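Local atomic coordinates of prephenate dehydrogenase (Aquifex aeolicus, PDB entry 2G5C), a protein that probably catalyses the NAD-dependent oxidative decarboxylation of prephenate to 4-hydroxyphenylpyruvate, a step of tyrosine biosynthesis. Residues M1-V7 with F61-M67; E88-T93 with R153-V157; V72-R76 with G96-L102; F16-L20 with V160-V164. Residues are numbered along the deposited sequence.

Interaction 1: residues M1-V7 with F61-M67; sequences MQNVLIV and FSPDFVM
This is a parallel pairing of two neighbouring strands in the sheet of the Rossmann-type NAD-binding domain. Strand 3-7 is the first strand of the fold and runs beside strand 65-67. Their axes approach to 4.8 Å at 18°. The register pairs Val4 with Phe65, Leu5 with Val66 and Ile6 with Met67, with CA atoms 4.8 to 5.2 Å apart. Backbone hydrogen bonds run from Leu5 N to Phe65 O (2.9 Å), Met67 N to Leu5 O (3.0 Å) and Val7 N to Met67 O (3.1 Å). Asp64 N adds one to Asn3 O (3.1 Å). Val4, Ile6, Phe65 and Met67 (selenomethionine) point to one face, which helix 11-22 packs against through Phe16. Leu5 and Val66 point to the other. There Leu5 CB meets Pro63 CB at 3.5 Å, and Leu5 CD1 lies 4.2 Å from Phe61 CD1 at the ring edge. Asp64, chi1 p, ties down the chain start: its OD2 accepts from Asn3 N at 3.1 Å, and its OD1 makes a salt bridge to the terminal Met1 N at 3.2 Å. Selenomethionine Met1 is poorly ordered, but its CE sits over the Phe65 ring face, 3.6 Å from the centroid.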
loop_
_atom_site.group_PDB
_atom_site.type_symbol
_atom_site.label_atom_id
_atom_site.label_comp_id
_atom_site.label_asym_id
_atom_site.label_seq_id
_atom_site.Cartn_x
_atom_site.Cartn_y
_atom_site.Cartn_z
HETATM N N MSE A 1 22.492 15.305 32.086
HETATM C CA MSE A 1 21.043 15.065 31.821
HETATM C C MSE A 1 20.192 15.182 33.080
HETATM O O MSE A 1 20.446 14.505 34.074
HETATM C CB MSE A 1 20.843 13.676 31.205
HETATM C CG MSE A 1 19.400 13.197 31.219
HETATM SE SE MSE A 1 19.154 11.455 30.409
HETATM C CE MSE A 1 18.227 12.027 28.806
ATOM N N GLN A 2 19.183 16.044 33.020
ATOM C CA GLN A 2 18.258 16.265 34.129
ATOM C C GLN A 2 17.263 17.350 33.733
ATOM O O GLN A 2 16.144 17.401 34.242
ATOM C CB GLN A 2 19.010 16.673 35.395
ATOM C CG GLN A 2 18.632 15.838 36.613
ATOM C CD GLN A 2 18.829 14.347 36.381
ATOM O OE1 GLN A 2 18.107 13.723 35.602
ATOM N NE2 GLN A 2 19.819 13.770 37.053
ATOM N N ASN A 3 17.688 18.220 32.827
ATOM C CA ASN A 3 16.831 19.281 32.309
ATOM C C ASN A 3 16.595 18.963 30.837
ATOM O O ASN A 3 17.353 19.393 29.966
ATOM C CB ASN A 3 17.504 20.647 32.437
ATOM C CG ASN A 3 17.551 21.137 33.867
ATOM O OD1 ASN A 3 16.523 21.213 34.538
ATOM N ND2 ASN A 3 18.746 21.478 34.342
ATOM N N VAL A 4 15.549 18.191 30.571
ATOM C CA VAL A 4 15.219 17.799 29.207
ATOM C C VAL A 4 14.349 18.844 28.522
ATOM O O VAL A 4 13.339 19.277 29.071
ATOM C CB VAL A 4 14.465 16.450 29.183
ATOM C CG1 VAL A 4 14.043 16.111 27.755
ATOM C CG2 VAL A 4 15.342 15.354 29.764
ATOM N N LEU A 5 14.747 19.240 27.317
ATOM C CA LEU A 5 13.985 20.219 26.554
ATOM C C LEU A 5 13.418 19.603 25.283
ATOM O O LEU A 5 14.162 19.129 24.425
ATOM C CB LEU A 5 14.856 21.414 26.165
ATOM C CG LEU A 5 14.127 22.415 25.259
ATOM C CD1 LEU A 5 12.988 23.065 26.029
ATOM C CD2 LEU A 5 15.100 23.467 24.749
ATOM N N ILE A 6 12.097 19.618 25.172
ATOM C CA ILE A 6 11.429 19.095 23.990
ATOM C C ILE A 6 11.161 20.288 23.077
ATOM O O ILE A 6 10.391 21.178 23.436
ATOM C CB ILE A 6 10.065 18.452 24.339
ATOM C CG1 ILE A 6 10.259 17.260 25.282
ATOM C CG2 ILE A 6 9.343 18.049 23.052
ATOM C CD1 ILE A 6 11.052 16.107 24.703
ATOM N N VAL A 7 11.812 20.325 21.919
ATOM C CA VAL A 7 11.589 21.412 20.966
ATOM C C VAL A 7 10.577 20.900 19.952
ATOM O O VAL A 7 10.869 19.989 19.172
ATOM C CB VAL A 7 12.886 21.822 20.239
ATOM C CG1 VAL A 7 12.552 22.718 19.055
ATOM C CG2 VAL A 7 13.813 22.567 21.209
ATOM N N PHE A 61 15.382 27.434 31.646
ATOM C CA PHE A 61 15.278 25.991 31.836
ATOM C C PHE A 61 16.666 25.360 31.859
ATOM O O PHE A 61 16.823 24.216 32.289
ATOM C CB PHE A 61 14.484 25.351 30.690
ATOM C CG PHE A 61 13.108 25.926 30.485
ATOM C CD1 PHE A 61 12.415 25.674 29.302
ATOM C CD2 PHE A 61 12.492 26.691 31.470
ATOM C CE1 PHE A 61 11.130 26.172 29.098
ATOM C CE2 PHE A 61 11.204 27.197 31.276
ATOM C CZ PHE A 61 10.524 26.934 30.085
ATOM N N SER A 62 17.661 26.108 31.385
ATOM C CA SER A 62 19.043 25.630 31.317
ATOM C C SER A 62 19.073 24.146 30.959
ATOM O O SER A 62 19.565 23.318 31.720
ATOM C CB SER A 62 19.757 25.861 32.650
ATOM O OG SER A 62 19.150 25.114 33.688
ATOM N N PRO A 63 18.542 23.791 29.782
ATOM C CA PRO A 63 18.517 22.390 29.348
ATOM C C PRO A 63 19.883 21.833 28.978
ATOM O O PRO A 63 20.706 22.527 28.381
ATOM C CB PRO A 63 17.561 22.421 28.161
ATOM C CG PRO A 63 17.828 23.770 27.565
ATOM C CD PRO A 63 17.912 24.670 28.777
ATOM N N ASP A 64 20.125 20.579 29.348
ATOM C CA ASP A 64 21.390 19.931 29.024
ATOM C C ASP A 64 21.175 18.779 28.042
ATOM O O ASP A 64 22.127 18.148 27.583
ATOM C CB ASP A 64 22.083 19.440 30.297
ATOM C CG ASP A 64 21.155 18.687 31.224
ATOM O OD1 ASP A 64 21.589 18.375 32.354
ATOM O OD2 ASP A 64 20.002 18.409 30.834
ATOM N N PHE A 65 19.910 18.523 27.719
ATOM C CA PHE A 65 19.544 17.468 26.778
ATOM C C PHE A 65 18.385 18.006 25.939
ATOM O O PHE A 65 17.306 18.257 26.460
ATOM C CB PHE A 65 19.102 16.211 27.531
ATOM C CG PHE A 65 18.986 14.995 26.661
ATOM C CD1 PHE A 65 20.111 14.239 26.350
ATOM C CD2 PHE A 65 17.758 14.625 26.122
ATOM C CE1 PHE A 65 20.016 13.129 25.512
ATOM C CE2 PHE A 65 17.651 13.517 25.280
ATOM C CZ PHE A 65 18.781 12.768 24.974
ATOM N N VAL A 66 18.612 18.188 24.645
ATOM C CA VAL A 66 17.582 18.726 23.769
ATOM C C VAL A 66 17.171 17.773 22.645
ATOM O O VAL A 66 18.017 17.199 21.963
ATOM C CB VAL A 66 18.054 20.062 23.154
ATOM C CG1 VAL A 66 16.951 20.673 22.305
ATOM C CG2 VAL A 66 18.465 21.022 24.268
HETATM N N MSE A 67 15.862 17.615 22.462
HETATM C CA MSE A 67 15.330 16.742 21.415
HETATM C C MSE A 67 14.528 17.554 20.407
HETATM O O MSE A 67 13.385 17.927 20.667
HETATM C CB MSE A 67 14.434 15.657 22.023
HETATM C CG MSE A 67 13.768 14.734 20.988
HETATM SE SE MSE A 67 15.025 13.592 20.057
HETATM C CE MSE A 67 15.386 12.357 21.494
#

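Interaction 2: residues E88-T93 with R153-V157; sequences EDATVT and RLKLV
The guanidinium of Arg153 makes the polar link between helix 153-157 and the residues leading into strand 91-93. Both Arg153 NE and Arg153 NH2 donate to Ala90 O, at 3.2 Å and 3.1 Å, so one carbonyl takes two hydrogen bonds. The place of Ala90 O is less sure. Arg153 NH2 also lies 2.9 Å from Glu88 O. The chain of Arg153 is extended, with chi2 and chi3 both t, and NH1 is held by a salt bridge to Asp150. Beyond this end the contact is side-chain packing. Thr91 and Thr93 point toward the helix, and Val92 between them points away, as expected of alternation along a strand. Thr91 (chi1 m) places CG2 3.9 Å from Val157 CG2 and OG1 3.7 Å from Leu156 CD2. Thr93 OG1 is 3.7 Å from Val157 CG1, and it is hydrogen-bonded to Val115 O on the adjacent strand. The strand and helix axes approach to 9.6 Å and cross at -60°. This is helix-on-sheet packing in the nucleotide-binding domain, with the helix lying across one sheet face. Thr91, Thr93, Leu156 and Val157 pack without a hydrogen bond between them, so the polar tie between the segments rests on Arg153.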
loop_
_atom_site.group_PDB
_atom_site.type_symbol
_atom_site.label_atom_id
_atom_site.label_comp_id
_atom_site.label_asym_id
_atom_site.label_seq_id
_atom_site.Cartn_x
_atom_site.Cartn_y
_atom_site.Cartn_z
ATOM N N GLU A 88 28.027 24.812 26.507
ATOM C CA GLU A 88 28.773 23.851 25.701
ATOM C C GLU A 88 28.668 22.440 26.283
ATOM O O GLU A 88 29.116 21.472 25.676
ATOM C CB GLU A 88 30.249 24.258 25.632
ATOM C CG GLU A 88 30.497 25.684 25.163
ATOM C CD GLU A 88 29.963 25.952 23.768
ATOM O OE1 GLU A 88 30.315 25.201 22.833
ATOM O OE2 GLU A 88 29.192 26.923 23.606
ATOM N N ASP A 89 28.067 22.335 27.461
ATOM C CA ASP A 89 27.909 21.060 28.148
ATOM C C ASP A 89 26.618 20.332 27.739
ATOM O O ASP A 89 26.405 19.170 28.095
ATOM C CB ASP A 89 27.934 21.323 29.662
ATOM C CG ASP A 89 27.808 20.057 30.494
ATOM O OD1 ASP A 89 28.069 18.950 29.969
ATOM O OD2 ASP A 89 27.463 20.178 31.691
ATOM N N ALA A 90 25.769 21.010 26.976
ATOM C CA ALA A 90 24.498 20.431 26.545
ATOM C C ALA A 90 24.607 19.453 25.373
ATOM O O ALA A 90 25.529 19.535 24.559
ATOM C CB ALA A 90 23.519 21.551 26.182
ATOM N N THR A 91 23.652 18.529 25.304
ATOM C CA THR A 91 23.588 17.541 24.228
ATOM C C THR A 91 22.328 17.811 23.419
ATOM O O THR A 91 21.245 17.965 23.985
ATOM C CB THR A 91 23.506 16.102 24.773
ATOM O OG1 THR A 91 24.742 15.763 25.412
ATOM C CG2 THR A 91 23.239 15.115 23.637
ATOM N N VAL A 92 22.470 17.877 22.099
ATOM C CA VAL A 92 21.334 18.138 21.221
ATOM C C VAL A 92 21.194 17.043 20.171
ATOM O O VAL A 92 22.134 16.768 19.426
ATOM C CB VAL A 92 21.477 19.487 20.486
ATOM C CG1 VAL A 92 20.273 19.708 19.568
ATOM C CG2 VAL A 92 21.597 20.623 21.492
ATOM N N THR A 93 20.013 16.429 20.112
ATOM C CA THR A 93 19.756 15.366 19.144
ATOM C C THR A 93 18.376 15.614 18.526
ATOM O O THR A 93 17.636 16.471 19.002
ATOM C CB THR A 93 19.846 13.969 19.834
ATOM O OG1 THR A 93 19.833 12.931 18.846
ATOM C CG2 THR A 93 18.698 13.772 20.811
ATOM N N ARG A 153 28.703 11.683 23.778
ATOM C CA ARG A 153 27.339 12.116 23.492
ATOM C C ARG A 153 26.581 11.079 22.665
ATOM O O ARG A 153 25.368 10.933 22.807
ATOM C CB ARG A 153 27.349 13.461 22.765
ATOM C CG ARG A 153 27.652 14.652 23.662
ATOM C CD ARG A 153 27.470 15.959 22.905
ATOM N NE ARG A 153 27.464 17.125 23.785
ATOM C CZ ARG A 153 28.534 17.604 24.409
ATOM N NH1 ARG A 153 29.716 17.022 24.260
ATOM N NH2 ARG A 153 28.424 18.674 25.184
ATOM N N LEU A 154 27.295 10.360 21.804
ATOM C CA LEU A 154 26.662 9.329 20.980
ATOM C C LEU A 154 26.149 8.212 21.880
ATOM O O LEU A 154 24.993 7.799 21.785
ATOM C CB LEU A 154 27.658 8.742 19.979
ATOM C CG LEU A 154 27.105 7.599 19.115
ATOM C CD1 LEU A 154 25.998 8.134 18.206
ATOM C CD2 LEU A 154 28.217 6.978 18.286
ATOM N N LYS A 155 27.027 7.729 22.756
ATOM C CA LYS A 155 26.684 6.660 23.681
ATOM C C LYS A 155 25.517 7.079 24.560
ATOM O O LYS A 155 24.628 6.280 24.845
ATOM C CB LYS A 155 27.891 6.303 24.557
ATOM C CG LYS A 155 29.069 5.715 23.794
ATOM C CD LYS A 155 30.169 5.258 24.744
ATOM C CE LYS A 155 31.381 4.728 23.985
ATOM N NZ LYS A 155 31.041 3.568 23.112
ATOM N N LEU A 156 25.528 8.334 24.994
ATOM C CA LEU A 156 24.458 8.855 25.831
ATOM C C LEU A 156 23.121 8.723 25.100
ATOM O O LEU A 156 22.224 8.008 25.548
ATOM C CB LEU A 156 24.723 10.326 26.165
ATOM C CG LEU A 156 23.610 11.090 26.888
ATOM C CD1 LEU A 156 23.354 10.476 28.251
ATOM C CD2 LEU A 156 24.010 12.553 27.026
ATOM N N VAL A 157 23.007 9.411 23.968
ATOM C CA VAL A 157 21.793 9.392 23.161
ATOM C C VAL A 157 21.350 7.969 22.832
ATOM O O VAL A 157 20.156 7.677 22.811
ATOM C CB VAL A 157 21.995 10.190 21.852
ATOM C CG1 VAL A 157 20.759 10.091 20.977
ATOM C CG2 VAL A 157 22.287 11.648 22.180
#

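Interaction 3: residues V72-R76 with G96-L102; sequences VRTFR and GSVKGKL. With NAD (nicotinamide-adenine-dinucleotide), chain E.
Val72 lies over the loop at Gly96 with its CG2 3.7 Å from Gly96 CA. Its CG1 reaches Val98 CG2 and Leu102 CD2, each at 3.7 Å. Phe75, three residues on, has chi1 m. Its ring edge faces Gly96 N, 4.0 Å from CE2, and its CD2 meets Leu102 CD2 at 3.9 Å. A CB on Gly96 would clash with Val72 CG2 and crowd Phe75 CE2. The CA atoms of Val72 and Gly96 are 5.7 Å apart. Both segments follow parallel strands of the Rossmann-type fold, 65-68 and 91-94, and both line the NAD pocket. Ser97 N donates to NAD O2D, a hydroxyl of the nicotinamide ribose, at 3.2 Å. Ser97 OG is also hydrogen-bonded to NAD O2D, at 3.1 Å. Val72 N comes within 3.5 Å of NAD O3D. Further along, helix 101-110 begins, and Leu102 (chi1 t, chi2 p) places CD1 over one face of the Arg76 guanidinium, 3.5 Å from NH1. Arg76 forms salt bridges to Asp105 and to Glu236 of helix 227-236.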
loop_
_atom_site.group_PDB
_atom_site.type_symbol
_atom_site.label_atom_id
_atom_site.label_comp_id
_atom_site.label_asym_id
_atom_site.label_seq_id
_atom_site.Cartn_x
_atom_site.Cartn_y
_atom_site.Cartn_z
ATOM N N VAL A 72 11.641 19.619 10.292
ATOM C CA VAL A 72 13.050 19.702 9.920
ATOM C C VAL A 72 13.416 21.076 9.358
ATOM O O VAL A 72 14.540 21.545 9.531
ATOM C CB VAL A 72 13.427 18.604 8.891
ATOM C CG1 VAL A 72 14.798 18.890 8.292
ATOM C CG2 VAL A 72 13.445 17.246 9.578
ATOM N N ARG A 73 12.468 21.720 8.687
ATOM C CA ARG A 73 12.707 23.046 8.121
ATOM C C ARG A 73 13.077 24.057 9.201
ATOM O O ARG A 73 13.697 25.075 8.910
ATOM C CB ARG A 73 11.460 23.552 7.392
ATOM C CG ARG A 73 11.258 23.011 5.986
ATOM C CD ARG A 73 12.268 23.596 4.996
ATOM N NE ARG A 73 11.944 23.241 3.614
ATOM C CZ ARG A 73 10.891 23.706 2.948
ATOM N NH1 ARG A 73 10.050 24.553 3.526
ATOM N NH2 ARG A 73 10.672 23.319 1.697
ATOM N N THR A 74 12.698 23.777 10.442
ATOM C CA THR A 74 12.971 24.697 11.549
ATOM C C THR A 74 14.260 24.425 12.313
ATOM O O THR A 74 14.694 25.250 13.123
ATOM C CB THR A 74 11.815 24.697 12.573
ATOM O OG1 THR A 74 11.746 23.422 13.229
ATOM C CG2 THR A 74 10.494 24.981 11.882
ATOM N N PHE A 75 14.867 23.274 12.063
ATOM C CA PHE A 75 16.090 22.893 12.755
ATOM C C PHE A 75 17.233 23.898 12.635
ATOM O O PHE A 75 17.809 24.305 13.642
ATOM C CB PHE A 75 16.557 21.519 12.265
ATOM C CG PHE A 75 15.711 20.369 12.762
ATOM C CD1 PHE A 75 14.400 20.577 13.191
ATOM C CD2 PHE A 75 16.223 19.075 12.774
ATOM C CE1 PHE A 75 13.610 19.512 13.628
ATOM C CE2 PHE A 75 15.446 18.002 13.207
ATOM C CZ PHE A 75 14.134 18.219 13.635
ATOM N N ARG A 76 17.563 24.300 11.412
ATOM C CA ARG A 76 18.665 25.237 11.213
ATOM C C ARG A 76 18.474 26.572 11.935
ATOM O O ARG A 76 19.406 27.073 12.568
ATOM C CB ARG A 76 18.898 25.463 9.716
ATOM C CG ARG A 76 19.422 24.228 8.985
ATOM C CD ARG A 76 19.696 24.523 7.518
ATOM N NE ARG A 76 20.259 23.380 6.797
ATOM C CZ ARG A 76 19.579 22.289 6.453
ATOM N NH1 ARG A 76 18.297 22.170 6.758
ATOM N NH2 ARG A 76 20.187 21.313 5.791
ATOM N N GLY A 96 14.141 14.199 13.310
ATOM C CA GLY A 96 13.897 14.455 11.898
ATOM C C GLY A 96 13.891 13.206 11.032
ATOM O O GLY A 96 14.653 12.273 11.284
ATOM N N SER A 97 13.028 13.195 10.017
ATOM C CA SER A 97 12.899 12.062 9.103
ATOM C C SER A 97 14.060 12.008 8.126
ATOM O O SER A 97 14.339 10.963 7.537
ATOM C CB SER A 97 11.589 12.160 8.309
ATOM O OG SER A 97 10.459 12.076 9.156
ATOM N N VAL A 98 14.716 13.145 7.934
ATOM C CA VAL A 98 15.855 13.219 7.031
ATOM C C VAL A 98 17.125 13.566 7.802
ATOM O O VAL A 98 17.084 14.226 8.838
ATOM C CB VAL A 98 15.640 14.281 5.917
ATOM C CG1 VAL A 98 14.399 13.941 5.100
ATOM C CG2 VAL A 98 15.511 15.665 6.531
ATOM N N LYS A 99 18.254 13.098 7.291
ATOM C CA LYS A 99 19.545 13.360 7.905
ATOM C C LYS A 99 20.378 14.004 6.803
ATOM O O LYS A 99 20.165 15.164 6.466
ATOM C CB LYS A 99 20.173 12.046 8.386
ATOM C CG LYS A 99 19.368 11.319 9.477
ATOM C CD LYS A 99 19.683 11.810 10.904
ATOM C CE LYS A 99 19.146 13.212 11.212
ATOM N NZ LYS A 99 17.673 13.250 11.495
ATOM N N GLY A 100 21.301 13.248 6.223
ATOM C CA GLY A 100 22.113 13.787 5.147
ATOM C C GLY A 100 22.775 15.106 5.483
ATOM O O GLY A 100 23.365 15.256 6.552
ATOM N N LYS A 101 22.664 16.065 4.568
ATOM C CA LYS A 101 23.268 17.380 4.747
ATOM C C LYS A 101 22.863 18.077 6.043
ATOM O O LYS A 101 23.642 18.844 6.615
ATOM C CB LYS A 101 22.927 18.282 3.559
ATOM C CG LYS A 101 23.653 19.615 3.586
ATOM C CD LYS A 101 23.428 20.401 2.307
ATOM C CE LYS A 101 24.325 21.630 2.264
ATOM N NZ LYS A 101 25.773 21.262 2.332
ATOM N N LEU A 102 21.644 17.811 6.501
ATOM C CA LEU A 102 21.144 18.419 7.726
ATOM C C LEU A 102 22.045 18.134 8.920
ATOM O O LEU A 102 22.220 18.980 9.793
ATOM C CB LEU A 102 19.739 17.905 8.034
ATOM C CG LEU A 102 19.172 18.328 9.389
ATOM C CD1 LEU A 102 18.822 19.815 9.360
ATOM C CD2 LEU A 102 17.941 17.495 9.709
HETATM P PA NAD E . 3.431 17.607 14.844
HETATM O O1A NAD E . 2.596 16.721 15.671
HETATM O O2A NAD E . 2.701 18.456 13.827
HETATM O O5B NAD E . 4.276 18.502 15.855
HETATM C C5B NAD E . 5.164 19.463 15.362
HETATM C C4B NAD E . 5.293 20.581 16.381
HETATM O O4B NAD E . 6.165 21.508 15.788
HETATM C C3B NAD E . 3.970 21.342 16.623
HETATM O O3B NAD E . 3.561 21.292 17.984
HETATM C C2B NAD E . 4.281 22.748 16.103
HETATM O O2B NAD E . 3.599 23.810 16.736
HETATM C C1B NAD E . 5.780 22.755 16.285
HETATM N N9A NAD E . 6.588 23.765 15.578
HETATM C C8A NAD E . 6.486 24.216 14.283
HETATM N N7A NAD E . 7.438 25.141 14.074
HETATM C C5A NAD E . 8.152 25.292 15.212
HETATM C C6A NAD E . 9.243 26.090 15.590
HETATM N N6A NAD E . 9.799 26.930 14.736
HETATM N N1A NAD E . 9.752 25.996 16.886
HETATM C C2A NAD E . 9.185 25.117 17.810
HETATM N N3A NAD E . 8.106 24.324 17.446
HETATM C C4A NAD E . 7.612 24.421 16.167
HETATM O O3 NAD E . 4.588 16.769 14.047
HETATM P PN NAD E . 5.211 15.357 14.496
HETATM O O1N NAD E . 5.264 15.317 15.970
HETATM O O2N NAD E . 4.422 14.283 13.834
HETATM O O5D NAD E . 6.703 15.269 13.885
HETATM C C5D NAD E . 7.724 16.158 14.296
HETATM C C4D NAD E . 9.097 15.817 13.675
HETATM O O4D NAD E . 9.331 14.420 13.760
HETATM C C3D NAD E . 9.352 16.198 12.211
HETATM O O3D NAD E . 10.604 16.883 12.131
HETATM C C2D NAD E . 9.386 14.890 11.436
HETATM O O2D NAD E . 10.298 14.913 10.342
HETATM C C1D NAD E . 9.735 13.873 12.521
HETATM N N1N NAD E . 9.124 12.514 12.392
HETATM C C2N NAD E . 7.742 12.422 12.242
HETATM C C3N NAD E . 7.136 11.165 12.118
HETATM C C7N NAD E . 5.646 11.084 11.959
HETATM O O7N NAD E . 5.086 9.842 11.840
HETATM N N7N NAD E . 4.856 12.143 11.928
HETATM C C4N NAD E . 7.952 10.000 12.148
HETATM C C5N NAD E . 9.353 10.106 12.301
HETATM C C6N NAD E . 9.931 11.381 12.423
#

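Interaction 4: residues F16-L20 with V160-V164; sequences FAKSL and VWEDV
Phe16, Val164 and Val160 bury the largest areas where helix 11-22 meets the end of helix 151-163. Phe16 (chi1 t) reaches across from its helix. Its ring edge points at the face of the Trp161 six-membered ring in an edge-to-face pair, with centroids 5.3 Å apart and planes at 62°. The closest atoms are Phe16 CD1 and Trp161 CZ3, at 3.9 Å. Val160 (chi1 t) points toward the other helix and puts CG1 4.0 Å from Phe16 CZ, near the plane of that ring. Val164 lies near the end of helix 151-163. Its CG1 is 3.9 Å from Ser19 CB, 3.7 Å from Ser19 O and 4.2 Å from Leu20 CD2. The nearest CA atoms are those of Ser19 and Val164, 5.8 Å apart. Phe16 and Trp161 also pack on Met67, so the two helices lie side by side on one face of the Rossmann-type sheet. No hydrogen bond joins the two segments. The contact is mainly nonpolar packing, consistent with hydrophobic burial, to which the edge-to-face pair adds.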
loop_
_atom_site.group_PDB
_atom_site.type_symbol
_atom_site.label_atom_id
_atom_site.label_comp_id
_atom_site.label_asym_id
_atom_site.label_seq_id
_atom_site.Cartn_x
_atom_site.Cartn_y
_atom_site.Cartn_z
ATOM N N PHE A 16 8.086 11.195 22.940
ATOM C CA PHE A 16 9.395 11.004 23.556
ATOM C C PHE A 16 9.307 11.375 25.029
ATOM O O PHE A 16 9.836 10.673 25.889
ATOM C CB PHE A 16 10.447 11.885 22.884
ATOM C CG PHE A 16 11.814 11.769 23.503
ATOM C CD1 PHE A 16 12.573 10.613 23.335
ATOM C CD2 PHE A 16 12.335 12.808 24.266
ATOM C CE1 PHE A 16 13.836 10.493 23.917
ATOM C CE2 PHE A 16 13.595 12.701 24.854
ATOM C CZ PHE A 16 14.348 11.541 24.678
ATOM N N ALA A 17 8.633 12.485 25.308
ATOM C CA ALA A 17 8.465 12.971 26.674
ATOM C C ALA A 17 7.760 11.942 27.554
ATOM O O ALA A 17 8.203 11.645 28.664
ATOM C CB ALA A 17 7.675 14.280 26.665
ATOM N N LYS A 18 6.657 11.397 27.053
ATOM C CA LYS A 18 5.900 10.410 27.804
ATOM C C LYS A 18 6.700 9.124 27.932
ATOM O O LYS A 18 6.693 8.481 28.981
ATOM C CB LYS A 18 4.566 10.138 27.110
ATOM C CG LYS A 18 3.710 11.385 26.931
ATOM C CD LYS A 18 2.377 11.072 26.272
ATOM C CE LYS A 18 1.500 10.211 27.167
ATOM N NZ LYS A 18 0.176 9.939 26.542
ATOM N N SER A 19 7.392 8.750 26.864
ATOM C CA SER A 19 8.193 7.537 26.888
ATOM C C SER A 19 9.299 7.704 27.916
ATOM O O SER A 19 9.748 6.734 28.524
ATOM C CB SER A 19 8.800 7.265 25.510
ATOM O OG SER A 19 7.794 6.996 24.549
ATOM N N LEU A 20 9.724 8.947 28.113
ATOM C CA LEU A 20 10.778 9.258 29.067
ATOM C C LEU A 20 10.340 8.971 30.499
ATOM O O LEU A 20 11.053 8.304 31.247
ATOM C CB LEU A 20 11.189 10.729 28.942
ATOM C CG LEU A 20 12.685 10.989 28.739
ATOM C CD1 LEU A 20 13.483 10.386 29.879
ATOM C CD2 LEU A 20 13.126 10.381 27.426
ATOM N N VAL A 160 19.718 6.325 25.889
ATOM C CA VAL A 160 18.415 6.930 26.142
ATOM C C VAL A 160 17.340 6.284 25.273
ATOM O O VAL A 160 16.286 5.879 25.766
ATOM C CB VAL A 160 18.434 8.446 25.858
ATOM C CG1 VAL A 160 17.065 9.047 26.148
ATOM C CG2 VAL A 160 19.501 9.118 26.704
ATOM N N TRP A 161 17.606 6.197 23.975
ATOM C CA TRP A 161 16.657 5.587 23.053
ATOM C C TRP A 161 16.357 4.151 23.469
ATOM O O TRP A 161 15.209 3.713 23.440
ATOM C CB TRP A 161 17.218 5.612 21.635
ATOM C CG TRP A 161 17.023 6.925 20.939
ATOM C CD1 TRP A 161 17.992 7.716 20.398
ATOM C CD2 TRP A 161 15.773 7.560 20.642
ATOM N NE1 TRP A 161 17.424 8.801 19.775
ATOM C CE2 TRP A 161 16.063 8.729 19.909
ATOM C CE3 TRP A 161 14.433 7.253 20.923
ATOM C CZ2 TRP A 161 15.061 9.596 19.448
ATOM C CZ3 TRP A 161 13.439 8.112 20.467
ATOM C CH2 TRP A 161 13.760 9.268 19.737
ATOM N N GLU A 162 17.396 3.423 23.861
ATOM C CA GLU A 162 17.230 2.042 24.294
ATOM C C GLU A 162 16.378 1.992 25.559
ATOM O O GLU A 162 15.636 1.035 25.777
ATOM C CB GLU A 162 18.597 1.400 24.562
ATOM C CG GLU A 162 19.541 1.446 23.372
ATOM C CD GLU A 162 20.849 0.722 23.623
ATOM O OE1 GLU A 162 21.598 1.120 24.541
ATOM O OE2 GLU A 162 21.131 -0.250 22.895
ATOM N N ASP A 163 16.485 3.027 26.387
ATOM C CA ASP A 163 15.717 3.092 27.626
ATOM C C ASP A 163 14.232 3.263 27.356
ATOM O O ASP A 163 13.400 2.996 28.220
ATOM C CB ASP A 163 16.223 4.233 28.511
ATOM C CG ASP A 163 17.515 3.882 29.233
ATOM O OD1 ASP A 163 17.516 2.889 29.992
ATOM O OD2 ASP A 163 18.526 4.594 29.044
ATOM N N VAL A 164 13.899 3.723 26.156
ATOM C CA VAL A 164 12.504 3.895 25.786
ATOM C C VAL A 164 12.112 2.799 24.797
ATOM O O VAL A 164 11.223 2.977 23.970
ATOM C CB VAL A 164 12.246 5.288 25.168
ATOM C CG1 VAL A 164 12.586 6.372 26.183
ATOM C CG2 VAL A 164 13.065 5.465 23.901
#

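Overall arrangement
All four contacts lie in the nucleotide-binding domain. Interactions 1 and 2 are about 10 Å apart between centres and share the sheet, where strands 65-68 and 91-94 are neighbours, joined by probable hydrogen bonds from Val66 N to Thr91 O and from Thr91 N to Asp64 O. Interaction 4 is about 13 Å from interaction 1, centre to centre, and touches it. Interactions 2 and 4 both use helix 151-163. Interaction 3 lies 17 to 21 Å from the others between centres, at the cofactor. Its helices 72-85 and 101-110 follow strands 65-68 and 91-94. Along the chain, interaction 4 crosses interaction 1 and encloses interactions 2 and 3, which cross each other. Sheet and helices form a core, with NAD at the strand ends.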